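Local atomic coordinates of tonb-dependent siderophore receptor (Acinetobacter baumannii, PDB entry 5FR8), a protein that probably takes part in the first step of iron uptake by binding iron-chelating siderophores at the outer membrane, and may bind ferric enterobactin. Residues 250-255 with 299-304; 611-616 with 650-655; 390-395 with 551-556; 436-441 with 467-472; 362-367 with 421-426. One frame throughout, in Å; residues are numbered along the deposited sequence.

Contact 1. Residues 250-255 with 299-304; sequences QTVLLD and LTHEGD
Gln250 and His301 join side chain to side chain where two neighbouring strands of the TonB-dependent receptor barrel run antiparallel, their segment axes 4.7 Å apart at closest approach. The firm part is the backbone ladder. Thr251 and Glu302, then Leu253 and Thr300, form hydrogen-bonded pairs, each with two N-H to O=C bonds; Leu253 N to Thr300 O and Thr300 N to Leu253 O both measure 3.0 Å. Between them lies the non-hydrogen-bonded pair Val252-His301, where the CA atoms draw in to 4.8 Å and Val252 CA points its hydrogen at Thr300 O.

The side chains pack more loosely. On the face of Thr251, Leu253, Thr300 and Glu302, Leu253 CB meets Thr300 CB at 4.1 Å and Leu253 CD1 approaches the Glu302 carboxylate. The other face bears Gln250, Val252, Leu254, exposed Leu299 and His301. Leu254 CD1 touches Leu299 CD1 at 3.8 Å, the one close meeting of these two side chains.

The polar pair on that face is Gln250 and His301: His301 CG stands anti to its backbone N (chi1 179°), and Gln250 comes in at the ring edge. His301 NE2 donates to Gln250 OE1 over 2.8 Å, almost straight at 172°; OE1 lies in the ring plane, whereas the donor sits above the amide plane.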
# COMPACT_ATOMS: atom_id res chain seq x y z
N GLN A 250 30.06 -16.87 6.95
CA GLN A 250 29.58 -15.49 7.23
C GLN A 250 29.48 -14.61 6.00
O GLN A 250 30.43 -14.51 5.22
CB GLN A 250 30.49 -14.82 8.25
CG GLN A 250 30.38 -15.43 9.63
CD GLN A 250 31.22 -14.70 10.64
OE1 GLN A 250 31.22 -13.48 10.67
NE2 GLN A 250 31.95 -15.45 11.46
N THR A 251 28.34 -13.96 5.83
CA THR A 251 28.11 -13.11 4.66
C THR A 251 27.65 -11.74 5.13
O THR A 251 26.93 -11.61 6.12
CB THR A 251 27.05 -13.71 3.71
OG1 THR A 251 27.53 -14.93 3.15
CG2 THR A 251 26.78 -12.80 2.58
N VAL A 252 28.09 -10.70 4.43
CA VAL A 252 27.70 -9.33 4.77
C VAL A 252 27.15 -8.64 3.52
O VAL A 252 27.79 -8.65 2.46
CB VAL A 252 28.89 -8.56 5.32
CG1 VAL A 252 28.50 -7.12 5.56
CG2 VAL A 252 29.38 -9.20 6.62
N LEU A 253 25.94 -8.08 3.64
CA LEU A 253 25.30 -7.34 2.56
C LEU A 253 25.19 -5.87 2.89
O LEU A 253 24.84 -5.47 4.00
CB LEU A 253 23.90 -7.83 2.34
CG LEU A 253 23.80 -9.11 1.51
CD1 LEU A 253 24.19 -10.33 2.33
CD2 LEU A 253 22.37 -9.25 1.00
N LEU A 254 25.47 -5.04 1.90
CA LEU A 254 25.27 -3.63 2.03
C LEU A 254 24.25 -3.23 1.00
O LEU A 254 24.42 -3.55 -0.18
CB LEU A 254 26.58 -2.91 1.75
CG LEU A 254 26.50 -1.39 1.84
CD1 LEU A 254 26.31 -0.98 3.30
CD2 LEU A 254 27.73 -0.74 1.24
N ASP A 255 23.17 -2.56 1.41
CA ASP A 255 22.23 -1.97 0.46
C ASP A 255 22.16 -0.48 0.67
O ASP A 255 21.79 -0.02 1.75
CB ASP A 255 20.82 -2.55 0.62
CG ASP A 255 20.72 -4.03 0.22
OD1 ASP A 255 21.10 -4.42 -0.90
OD2 ASP A 255 20.22 -4.81 1.05
N LEU A 299 22.36 -2.93 6.44
CA LEU A 299 23.54 -3.75 6.62
C LEU A 299 23.07 -5.07 7.23
O LEU A 299 22.32 -5.09 8.21
CB LEU A 299 24.49 -3.06 7.59
CG LEU A 299 25.95 -3.49 7.64
CD1 LEU A 299 26.66 -3.31 6.30
CD2 LEU A 299 26.64 -2.67 8.70
N THR A 300 23.48 -6.17 6.63
CA THR A 300 22.97 -7.47 7.04
C THR A 300 24.10 -8.46 7.23
O THR A 300 25.02 -8.50 6.43
CB THR A 300 22.01 -8.03 6.00
OG1 THR A 300 20.97 -7.07 5.77
CG2 THR A 300 21.41 -9.32 6.50
N HIS A 301 24.03 -9.25 8.29
CA HIS A 301 24.96 -10.37 8.51
C HIS A 301 24.19 -11.68 8.65
O HIS A 301 23.23 -11.79 9.40
CB HIS A 301 25.84 -10.10 9.75
CG HIS A 301 26.82 -11.19 10.07
ND1 HIS A 301 26.45 -12.37 10.67
CD2 HIS A 301 28.16 -11.26 9.90
CE1 HIS A 301 27.51 -13.13 10.85
NE2 HIS A 301 28.57 -12.48 10.39
N GLU A 302 24.63 -12.68 7.90
CA GLU A 302 23.99 -13.97 7.93
C GLU A 302 24.98 -15.08 8.20
O GLU A 302 25.88 -15.35 7.41
CB GLU A 302 23.24 -14.25 6.63
CG GLU A 302 23.63 -13.43 5.42
CD GLU A 302 22.52 -13.42 4.36
OE1 GLU A 302 21.43 -12.87 4.65
OE2 GLU A 302 22.73 -13.98 3.26
N GLY A 303 24.80 -15.73 9.34
CA GLY A 303 25.66 -16.83 9.75
C GLY A 303 25.10 -18.17 9.33
O GLY A 303 23.89 -18.43 9.39
N ASP A 304 26.02 -19.04 8.91
CA ASP A 304 25.67 -20.39 8.51
C ASP A 304 26.42 -21.40 9.40
O ASP A 304 27.47 -21.91 9.03
CB ASP A 304 25.99 -20.58 7.02
CG ASP A 304 25.36 -21.84 6.45
OD1 ASP A 304 25.92 -22.92 6.65
OD2 ASP A 304 24.32 -21.75 5.80

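Contact 2. Residues 611-616 with 650-655; sequences TGNPLS and RQFAEN
Asn613 meets Gln651, Phe652 and Glu654 with its CG anti to its own carbonyl carbon (chi1 -80°), while Glu654 has CG likewise anti to its carbonyl carbon and CD carried on in an extended chain (chi2 179°). The amide and the carboxylate reach toward each other tip to tip, their planes 45° apart. The contact joins two inter-strand loops of the barrel, one carrying an ST turn in which Thr611 OG1 accepts from Asn613 N.

The amide is used at both ends. Asn613 OD1 takes the successive backbone donors Gln651 N at 2.9 Å and Phe652 N at 2.8 Å, both bonds clearly bent at the hydrogen; the second donor lies in the carbonyl plane on a lone pair, the first is tilted from it. Asn613 ND2 gives one bond to Phe652 O at 2.9 Å, again on a lone pair, and one to Glu654 OE2 at 3.1 Å. These four bonds fix the rotation of a buried side chain.

Arg650, which also has a salt bridge to Glu658, pairs with Glu654 within its own loop. Phe652 is exposed, but its ring edge meets the other loop near Gly612 O, and Gln651 CB covers the centre of one ring face. Thr611 CG2 rests 3.5 Å from Glu654 OE1. Further along, Ser616 bonds to Asp86 of the plug region. Glu654 OE2 is shared: Asn613 ND2 approaches one face of the carboxylate plane, and Arg650 NH2 the opposite face, at 3.0 Å.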
# COMPACT_ATOMS: atom_id res chain seq x y z
N THR A 611 -21.01 1.75 11.77
CA THR A 611 -21.53 2.60 10.72
C THR A 611 -22.38 1.86 9.69
O THR A 611 -23.31 2.46 9.12
CB THR A 611 -20.40 3.21 9.92
OG1 THR A 611 -19.72 2.15 9.24
CG2 THR A 611 -19.45 4.01 10.81
N GLY A 612 -22.03 0.59 9.44
CA GLY A 612 -22.59 -0.23 8.34
C GLY A 612 -21.88 -0.01 7.00
O GLY A 612 -22.30 -0.51 5.95
N ASN A 613 -20.79 0.75 6.99
CA ASN A 613 -20.12 1.08 5.74
C ASN A 613 -18.99 0.11 5.41
O ASN A 613 -18.43 -0.52 6.31
CB ASN A 613 -19.54 2.47 5.82
CG ASN A 613 -20.56 3.56 5.58
OD1 ASN A 613 -21.54 3.37 4.84
ND2 ASN A 613 -20.34 4.73 6.18
N PRO A 614 -18.63 -0.01 4.13
CA PRO A 614 -17.49 -0.84 3.79
C PRO A 614 -16.17 -0.14 4.15
O PRO A 614 -16.11 1.09 4.21
CB PRO A 614 -17.62 -1.04 2.28
CG PRO A 614 -18.68 -0.10 1.82
CD PRO A 614 -19.10 0.76 2.97
N LEU A 615 -15.13 -0.93 4.40
CA LEU A 615 -13.84 -0.40 4.78
C LEU A 615 -13.19 0.29 3.59
O LEU A 615 -12.48 1.25 3.74
CB LEU A 615 -12.94 -1.52 5.29
CG LEU A 615 -13.42 -2.15 6.61
CD1 LEU A 615 -12.61 -3.41 6.96
CD2 LEU A 615 -13.32 -1.15 7.76
N SER A 616 -13.47 -0.20 2.40
CA SER A 616 -12.66 0.14 1.25
C SER A 616 -13.40 -0.20 -0.05
O SER A 616 -13.88 -1.30 -0.22
CB SER A 616 -11.37 -0.64 1.34
OG SER A 616 -10.79 -0.71 0.07
N ARG A 650 -19.94 3.93 -0.16
CA ARG A 650 -20.37 4.00 1.23
C ARG A 650 -21.90 4.15 1.24
O ARG A 650 -22.45 4.84 0.39
CB ARG A 650 -19.70 5.18 1.96
CG ARG A 650 -18.22 4.99 2.28
CD ARG A 650 -17.56 6.27 2.79
NE ARG A 650 -18.11 6.69 4.08
CZ ARG A 650 -18.96 7.71 4.25
NH1 ARG A 650 -19.33 8.46 3.22
NH2 ARG A 650 -19.42 7.99 5.47
N GLN A 651 -22.58 3.48 2.18
CA GLN A 651 -24.04 3.41 2.20
C GLN A 651 -24.69 4.26 3.27
O GLN A 651 -25.91 4.50 3.20
CB GLN A 651 -24.50 1.97 2.41
CG GLN A 651 -24.18 1.04 1.26
CD GLN A 651 -24.71 1.54 -0.07
OE1 GLN A 651 -25.89 1.81 -0.21
NE2 GLN A 651 -23.82 1.70 -1.04
N PHE A 652 -23.92 4.70 4.28
CA PHE A 652 -24.53 5.33 5.46
C PHE A 652 -23.78 6.56 5.93
O PHE A 652 -22.58 6.55 6.05
CB PHE A 652 -24.66 4.35 6.64
CG PHE A 652 -25.46 3.14 6.33
CD1 PHE A 652 -26.78 3.25 5.94
CD2 PHE A 652 -24.88 1.86 6.43
CE1 PHE A 652 -27.51 2.11 5.65
CE2 PHE A 652 -25.62 0.73 6.13
CZ PHE A 652 -26.94 0.86 5.74
N ALA A 653 -24.54 7.60 6.24
CA ALA A 653 -24.00 8.86 6.65
C ALA A 653 -23.33 8.77 8.00
O ALA A 653 -23.84 8.08 8.89
CB ALA A 653 -25.13 9.88 6.71
N GLU A 654 -22.18 9.47 8.13
CA GLU A 654 -21.46 9.60 9.40
C GLU A 654 -21.16 11.06 9.79
O GLU A 654 -20.25 11.33 10.55
CB GLU A 654 -20.12 8.86 9.35
CG GLU A 654 -20.09 7.49 8.69
CD GLU A 654 -18.67 6.89 8.71
OE1 GLU A 654 -17.99 6.97 9.77
OE2 GLU A 654 -18.21 6.35 7.65
N ASN A 655 -21.90 12.02 9.27
CA ASN A 655 -21.79 13.37 9.80
C ASN A 655 -22.99 14.20 9.37
O ASN A 655 -23.92 13.70 8.71
CB ASN A 655 -20.49 14.01 9.36
CG ASN A 655 -20.46 14.28 7.88
OD1 ASN A 655 -21.50 14.28 7.22
ND2 ASN A 655 -19.28 14.51 7.35

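Contact 3. Residues 390-395 with 551-556; sequences DSSGSG and DGSSTN
Asp390 presents its carboxylate to Ser553 and Thr555, and both faces of that flat group are occupied. Over one face stands Ser553 O, 3.3 Å from Asp390 CG, an acceptor that forms no hydrogen bond there; over the other is Ser392 N, 59° out of the plane from Asp390 OD2. At the OD1 end Thr555 N donates from the syn side, tilted from the carboxylate plane, over 2.9 Å and nearly straight at 169°. Ser392 OG donates to the anti lone pair of Asp390 OD2 over 2.7 Å, and Thr555 CG2 lies 3.4 Å from the same oxygen. Asp390 CG, anti to the backbone N (chi1 -179°), is carried toward the second segment.

The first segment is a compact turn in a long loop of the barrel, built from serines and glycines. A type I turn runs from Asp390 to Gly393, reinforced by an Asx turn in which Asp390 OD2 accepts from Ser392 N, and followed by an ST turn in which Ser392 OG accepts from Ser394 N. Asp390 OD2 is thus gripped by two donors of one residue, while OD1 faces the other segment. Thr555 OG1 lies 3.0 Å from Asp390 OD1 and shares a hydrogen bond with Ser391 OG, in which either hydroxyl could be the donor.

At the far end Ser553 N, on the last residue of strand 548-553, donates to Ser394 O at 2.9 Å, from above the carbonyl plane. Ser553 OG bonds to Asn564. Asp398 accepts from the backbone N of both Asp390 and Gly395, the latter at the N-cap of helix 396-400.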
# COMPACT_ATOMS: atom_id res chain seq x y z
N ASP A 390 -3.62 31.25 18.19
CA ASP A 390 -4.09 32.60 18.07
C ASP A 390 -3.17 33.53 18.85
O ASP A 390 -2.59 33.13 19.86
CB ASP A 390 -5.51 32.67 18.62
CG ASP A 390 -6.09 34.03 18.51
OD1 ASP A 390 -6.42 34.43 17.37
OD2 ASP A 390 -6.24 34.69 19.56
N SER A 391 -3.04 34.77 18.38
CA SER A 391 -2.11 35.73 18.99
C SER A 391 -2.50 36.14 20.42
O SER A 391 -1.68 36.69 21.15
CB SER A 391 -1.98 36.98 18.13
OG SER A 391 -3.23 37.65 18.01
N SER A 392 -3.75 35.88 20.81
CA SER A 392 -4.19 36.11 22.18
C SER A 392 -3.55 35.11 23.14
O SER A 392 -3.60 35.29 24.36
CB SER A 392 -5.71 35.95 22.27
OG SER A 392 -6.08 34.58 22.23
N GLY A 393 -2.97 34.04 22.59
CA GLY A 393 -2.43 32.97 23.40
C GLY A 393 -3.52 32.06 23.93
O GLY A 393 -3.27 31.22 24.79
N SER A 394 -4.74 32.22 23.41
CA SER A 394 -5.90 31.46 23.90
C SER A 394 -6.72 30.80 22.77
O SER A 394 -7.94 30.61 22.88
CB SER A 394 -6.81 32.38 24.73
OG SER A 394 -6.10 32.88 25.84
N GLY A 395 -6.06 30.44 21.67
CA GLY A 395 -6.71 29.67 20.63
C GLY A 395 -7.00 28.28 21.17
O GLY A 395 -6.50 27.92 22.24
N ASP A 551 -12.93 26.71 25.12
CA ASP A 551 -13.22 28.05 24.57
C ASP A 551 -12.02 28.66 23.88
O ASP A 551 -11.00 28.92 24.51
CB ASP A 551 -13.70 29.00 25.66
CG ASP A 551 -15.17 28.88 25.92
OD1 ASP A 551 -15.95 28.77 24.94
OD2 ASP A 551 -15.54 28.90 27.12
N GLY A 552 -12.17 28.92 22.59
CA GLY A 552 -11.07 29.33 21.75
C GLY A 552 -11.25 30.73 21.20
O GLY A 552 -12.22 31.05 20.51
N SER A 553 -10.28 31.58 21.49
CA SER A 553 -10.33 32.94 21.01
C SER A 553 -9.76 33.00 19.60
O SER A 553 -8.78 32.33 19.29
CB SER A 553 -9.56 33.85 21.96
OG SER A 553 -10.03 33.64 23.28
N SER A 554 -10.42 33.80 18.77
CA SER A 554 -9.99 34.04 17.41
C SER A 554 -9.96 35.57 17.14
O SER A 554 -10.99 36.21 16.88
CB SER A 554 -10.97 33.35 16.46
OG SER A 554 -10.42 33.25 15.17
N THR A 555 -8.77 36.15 17.21
CA THR A 555 -8.62 37.58 17.03
C THR A 555 -8.61 37.98 15.55
O THR A 555 -8.01 37.33 14.70
CB THR A 555 -7.34 38.11 17.71
OG1 THR A 555 -6.19 37.45 17.17
CG2 THR A 555 -7.38 37.87 19.22
N ASN A 556 -9.30 39.08 15.27
CA ASN A 556 -9.33 39.66 13.94
C ASN A 556 -7.94 40.20 13.61
O ASN A 556 -7.38 41.00 14.38
CB ASN A 556 -10.37 40.79 13.94
CG ASN A 556 -10.55 41.43 12.59
OD1 ASN A 556 -9.59 41.89 11.97
ND2 ASN A 556 -11.79 41.48 12.12

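Contact 4. Residues 436-441 with 467-472; sequences DDHSKS and KAYKAP
Tyr469 lies against Asp436 and His438, and these three residues lose more surface than the others in a contact between barrel strands 427-438 and 459-470, both of which pair with strand 442-454 between them. Tyr469 CG is anti to its backbone N (chi1 -176°), and its CB points toward 436-441.

Asp436 slides past it in the opposite direction. Its CB sits over one face of the phenol in a CH-pi contact, 3.9 Å from the ring centroid and displaced toward CE2 and CZ, and the carboxylate is stacked almost parallel to the ring, the planes 9° apart. On the opposite face of Tyr469, Ala471 N lies toward the rim; this N-H has a weak bond to Ser148 of the plug region. The charge of Asp436 is met by a salt bridge from Arg434 and a hydrogen bond from Ser414.

His438 crosses the tyrosine at about a right angle, its CB 3.3 Å from Tyr469 OH. The imidazole is sandwiched: Ala471 CB stands over the centre of one face, 3.9 Å from the centroid, and Lys440 N over the other. Pro472 CD approaches His438 CE1 at 3.6 Å and also Ser441 CB. Two weak bonds hold the ring nitrogens, ND1 with Ser441 OG and NE2 with Ser410.

The contact is therefore made by CH-pi and aliphatic packing, with no hydrogen bond between the two segments; the polar ends of Asp436 and His438 find their partners on the same or an adjoining strand or in the turn 439-441.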
# COMPACT_ATOMS: atom_id res chain seq x y z
N ASP A 436 4.66 -7.55 21.08
CA ASP A 436 4.97 -6.20 20.59
C ASP A 436 4.72 -5.16 21.67
O ASP A 436 3.69 -5.21 22.34
CB ASP A 436 4.11 -5.86 19.37
CG ASP A 436 4.39 -6.76 18.19
OD1 ASP A 436 5.42 -6.50 17.49
OD2 ASP A 436 3.59 -7.73 17.99
N ASP A 437 5.66 -4.24 21.86
CA ASP A 437 5.52 -3.22 22.88
C ASP A 437 5.82 -1.88 22.24
O ASP A 437 6.95 -1.61 21.85
CB ASP A 437 6.46 -3.47 24.04
CG ASP A 437 6.19 -2.56 25.25
OD1 ASP A 437 5.09 -2.00 25.39
OD2 ASP A 437 7.09 -2.42 26.09
N HIS A 438 4.78 -1.06 22.15
CA HIS A 438 4.85 0.23 21.51
C HIS A 438 4.87 1.39 22.53
O HIS A 438 4.17 1.36 23.54
CB HIS A 438 3.65 0.33 20.59
CG HIS A 438 3.46 1.67 20.00
ND1 HIS A 438 2.23 2.30 19.98
CD2 HIS A 438 4.33 2.52 19.40
CE1 HIS A 438 2.36 3.48 19.38
NE2 HIS A 438 3.62 3.63 19.02
N SER A 439 5.68 2.41 22.28
CA SER A 439 5.93 3.46 23.28
C SER A 439 4.67 4.22 23.71
O SER A 439 4.61 4.70 24.83
CB SER A 439 6.99 4.46 22.78
OG SER A 439 6.47 5.43 21.87
N LYS A 440 3.67 4.34 22.83
CA LYS A 440 2.40 4.96 23.21
C LYS A 440 1.30 3.95 23.54
O LYS A 440 0.58 4.14 24.53
CB LYS A 440 1.88 5.85 22.09
CG LYS A 440 2.50 7.23 22.00
CD LYS A 440 3.94 7.16 21.51
CE LYS A 440 4.58 8.54 21.46
NZ LYS A 440 3.66 9.42 20.70
N SER A 441 1.15 2.89 22.74
CA SER A 441 -0.07 2.08 22.81
C SER A 441 -0.04 0.96 23.86
O SER A 441 -1.09 0.47 24.24
CB SER A 441 -0.45 1.51 21.42
OG SER A 441 0.21 0.28 21.14
N LYS A 467 -3.39 -13.51 14.52
CA LYS A 467 -3.84 -12.24 15.05
C LYS A 467 -2.85 -11.16 14.67
O LYS A 467 -1.76 -11.11 15.22
CB LYS A 467 -3.98 -12.30 16.57
CG LYS A 467 -4.71 -11.12 17.18
CD LYS A 467 -4.39 -10.98 18.65
CE LYS A 467 -5.28 -9.95 19.29
NZ LYS A 467 -5.00 -9.80 20.74
N ALA A 468 -3.25 -10.29 13.75
CA ALA A 468 -2.40 -9.23 13.27
C ALA A 468 -2.39 -8.01 14.19
O ALA A 468 -3.29 -7.83 15.01
CB ALA A 468 -2.81 -8.84 11.87
N TYR A 469 -1.35 -7.19 14.02
CA TYR A 469 -1.09 -6.01 14.83
C TYR A 469 -1.07 -4.76 13.93
O TYR A 469 -0.66 -4.83 12.77
CB TYR A 469 0.29 -6.19 15.50
CG TYR A 469 0.76 -5.11 16.48
CD1 TYR A 469 0.03 -4.84 17.65
CD2 TYR A 469 1.95 -4.41 16.28
CE1 TYR A 469 0.46 -3.86 18.57
CE2 TYR A 469 2.38 -3.44 17.19
CZ TYR A 469 1.63 -3.16 18.33
OH TYR A 469 2.04 -2.21 19.25
N LYS A 470 -1.48 -3.61 14.46
CA LYS A 470 -1.02 -2.32 13.93
C LYS A 470 -1.04 -1.21 15.00
O LYS A 470 -2.08 -0.95 15.61
CB LYS A 470 -1.84 -1.86 12.72
CG LYS A 470 -1.42 -0.48 12.23
CD LYS A 470 -2.14 -0.05 10.97
CE LYS A 470 -1.70 1.33 10.53
NZ LYS A 470 -2.24 2.41 11.42
N ALA A 471 0.12 -0.61 15.24
CA ALA A 471 0.21 0.52 16.14
C ALA A 471 -0.42 1.77 15.52
O ALA A 471 -0.44 1.92 14.29
CB ALA A 471 1.67 0.80 16.49
N PRO A 472 -0.90 2.68 16.37
CA PRO A 472 -1.44 3.89 15.79
C PRO A 472 -0.43 4.53 14.86
O PRO A 472 0.75 4.36 15.06
CB PRO A 472 -1.73 4.79 17.01
CG PRO A 472 -1.81 3.84 18.15
CD PRO A 472 -0.86 2.73 17.84

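Contact 5. Residues 362-367 with 421-426; sequences YYLPQV and LKVTDS
Leu421 packs its CG 4.2 Å from Gln366 CG where strand 407-422 nears its end beside the start of strand 365-380. It is thus the aliphatic part of the glutamine that packs here; its amide NE2 is bonded instead to Asp419. Leu421 CA also points its hydrogen at Pro365 O, and Leu421 CD2 makes a loose contact with Leu364 CD1. Leu421 packs as well on Leu431 of the following strand.

Lys422 supplies the backbone link between the segments. Its N-H donates to Pro365 O over 3.1 Å, at 160°, and its own carbonyl turns toward Leu364 and Pro365. There Leu364 CB meets Lys422 O at 3.5 Å and Pro365 CD meets the same oxygen at 3.6 Å, so carbon rather than an N-H faces this carbonyl from across the contact. The lysine side chain leads away.

Val423 comes next, against the methyls of Leu364. The leucine has CG anti to its carbonyl carbon (chi1 -58°); CD1 lies 3.7 Å from Val423 CA and CD2 3.6 Å from Val423 O. Val423 CB points away from the first segment, and the valine also touches Val429.

At Thr424 the chain departs from regular pairing: Val423 and Thr424 both face Thr427 in a classic beta bulge, and Thr424 OG1 bonds to the hydroxyl of Thr427. Short, tight links of this kind, here 362-364 and 423-426 between successive antiparallel strands, are typical of the periplasmic end of TonB-dependent receptor barrels.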
# COMPACT_ATOMS: atom_id res chain seq x y z
N TYR A 362 12.72 -33.35 19.17
CA TYR A 362 12.43 -33.67 20.57
C TYR A 362 11.51 -34.89 20.61
O TYR A 362 11.86 -35.94 21.15
CB TYR A 362 11.80 -32.45 21.26
CG TYR A 362 11.96 -32.39 22.76
CD1 TYR A 362 11.59 -33.46 23.56
CD2 TYR A 362 12.47 -31.25 23.38
CE1 TYR A 362 11.75 -33.41 24.94
CE2 TYR A 362 12.63 -31.19 24.76
CZ TYR A 362 12.26 -32.27 25.53
OH TYR A 362 12.40 -32.23 26.90
N TYR A 363 10.31 -34.73 20.06
CA TYR A 363 9.42 -35.87 19.79
C TYR A 363 9.18 -35.94 18.29
O TYR A 363 9.09 -37.04 17.72
CB TYR A 363 8.10 -35.70 20.53
CG TYR A 363 8.20 -36.01 22.00
CD1 TYR A 363 8.17 -37.34 22.45
CD2 TYR A 363 8.35 -34.99 22.94
CE1 TYR A 363 8.28 -37.64 23.79
CE2 TYR A 363 8.46 -35.29 24.29
CZ TYR A 363 8.41 -36.61 24.71
OH TYR A 363 8.51 -36.92 26.04
N LEU A 364 9.05 -34.75 17.69
CA LEU A 364 8.87 -34.59 16.24
C LEU A 364 10.01 -33.77 15.66
O LEU A 364 10.74 -33.10 16.40
CB LEU A 364 7.56 -33.86 15.92
CG LEU A 364 6.28 -34.51 16.44
CD1 LEU A 364 5.11 -33.54 16.32
CD2 LEU A 364 5.98 -35.82 15.71
N PRO A 365 10.18 -33.83 14.34
CA PRO A 365 11.13 -32.92 13.70
C PRO A 365 10.68 -31.46 13.80
O PRO A 365 9.50 -31.17 13.59
CB PRO A 365 11.15 -33.40 12.25
CG PRO A 365 10.67 -34.82 12.30
CD PRO A 365 9.66 -34.83 13.40
N GLN A 366 11.59 -30.55 14.12
CA GLN A 366 11.20 -29.14 14.29
C GLN A 366 12.23 -28.17 13.76
O GLN A 366 13.38 -28.51 13.53
CB GLN A 366 10.94 -28.83 15.77
CG GLN A 366 9.85 -29.67 16.42
CD GLN A 366 10.00 -29.69 17.92
OE1 GLN A 366 10.41 -30.70 18.50
NE2 GLN A 366 9.71 -28.58 18.57
N VAL A 367 11.80 -26.93 13.55
CA VAL A 367 12.71 -25.86 13.24
C VAL A 367 12.25 -24.66 14.06
O VAL A 367 11.23 -24.03 13.74
CB VAL A 367 12.74 -25.54 11.73
CG1 VAL A 367 13.69 -24.38 11.44
CG2 VAL A 367 13.15 -26.77 10.94
N LEU A 421 6.72 -27.74 12.75
CA LEU A 421 6.69 -29.15 13.16
C LEU A 421 6.25 -30.05 12.00
O LEU A 421 5.31 -29.72 11.28
CB LEU A 421 5.71 -29.33 14.33
CG LEU A 421 5.90 -28.48 15.60
CD1 LEU A 421 5.19 -27.15 15.48
CD2 LEU A 421 5.36 -29.19 16.83
N LYS A 422 6.92 -31.17 11.80
CA LYS A 422 6.32 -32.26 11.01
C LYS A 422 5.60 -33.14 11.99
O LYS A 422 6.21 -33.92 12.69
CB LYS A 422 7.34 -33.06 10.21
CG LYS A 422 7.28 -32.75 8.72
CD LYS A 422 8.35 -33.52 7.96
CE LYS A 422 9.19 -32.57 7.11
NZ LYS A 422 10.59 -33.05 6.96
N VAL A 423 4.29 -32.97 12.07
CA VAL A 423 3.49 -33.70 13.03
C VAL A 423 3.32 -35.13 12.56
O VAL A 423 3.26 -36.03 13.39
CB VAL A 423 2.13 -33.01 13.27
CG1 VAL A 423 1.31 -33.77 14.29
CG2 VAL A 423 2.36 -31.58 13.74
N THR A 424 3.22 -35.33 11.25
CA THR A 424 3.24 -36.66 10.64
C THR A 424 3.99 -36.49 9.33
O THR A 424 4.38 -35.37 9.01
CB THR A 424 1.82 -37.24 10.39
OG1 THR A 424 1.27 -36.73 9.17
CG2 THR A 424 0.86 -36.92 11.54
N ASP A 425 4.22 -37.57 8.58
CA ASP A 425 4.87 -37.44 7.25
C ASP A 425 3.89 -36.79 6.29
O ASP A 425 4.23 -36.50 5.14
CB ASP A 425 5.39 -38.79 6.70
CG ASP A 425 6.91 -38.98 6.90
OD1 ASP A 425 7.59 -38.03 7.32
OD2 ASP A 425 7.45 -40.09 6.63
N SER A 426 2.66 -36.55 6.77
CA SER A 426 1.59 -35.94 6.00
C SER A 426 1.20 -34.56 6.52
O SER A 426 0.53 -33.78 5.82
CB SER A 426 0.37 -36.86 6.05
OG SER A 426 -0.62 -36.43 5.13

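Overall arrangement
All five contacts belong to the beta-barrel domain. In chain order they open as contact 1, contact 5, contact 3, contact 4 and contact 2; contact 4 is nested inside the loop closed by contact 3, whose segments alternate with those of contact 5. Contacts 1 and 5 lie toward the end with short turns, their centres about 30 Å apart. Contact 4 is deeper, with neighbouring strands 407-422 and 427-438 relating it to contact 5. Contacts 2 and 3 join the long loops, about 35 Å apart between centres; the centres of contacts 3 and 5 are about 68 Å apart, on opposite sides of the chain's centre. Barrel wall, interior packing and loop ties span the receptor lengthwise.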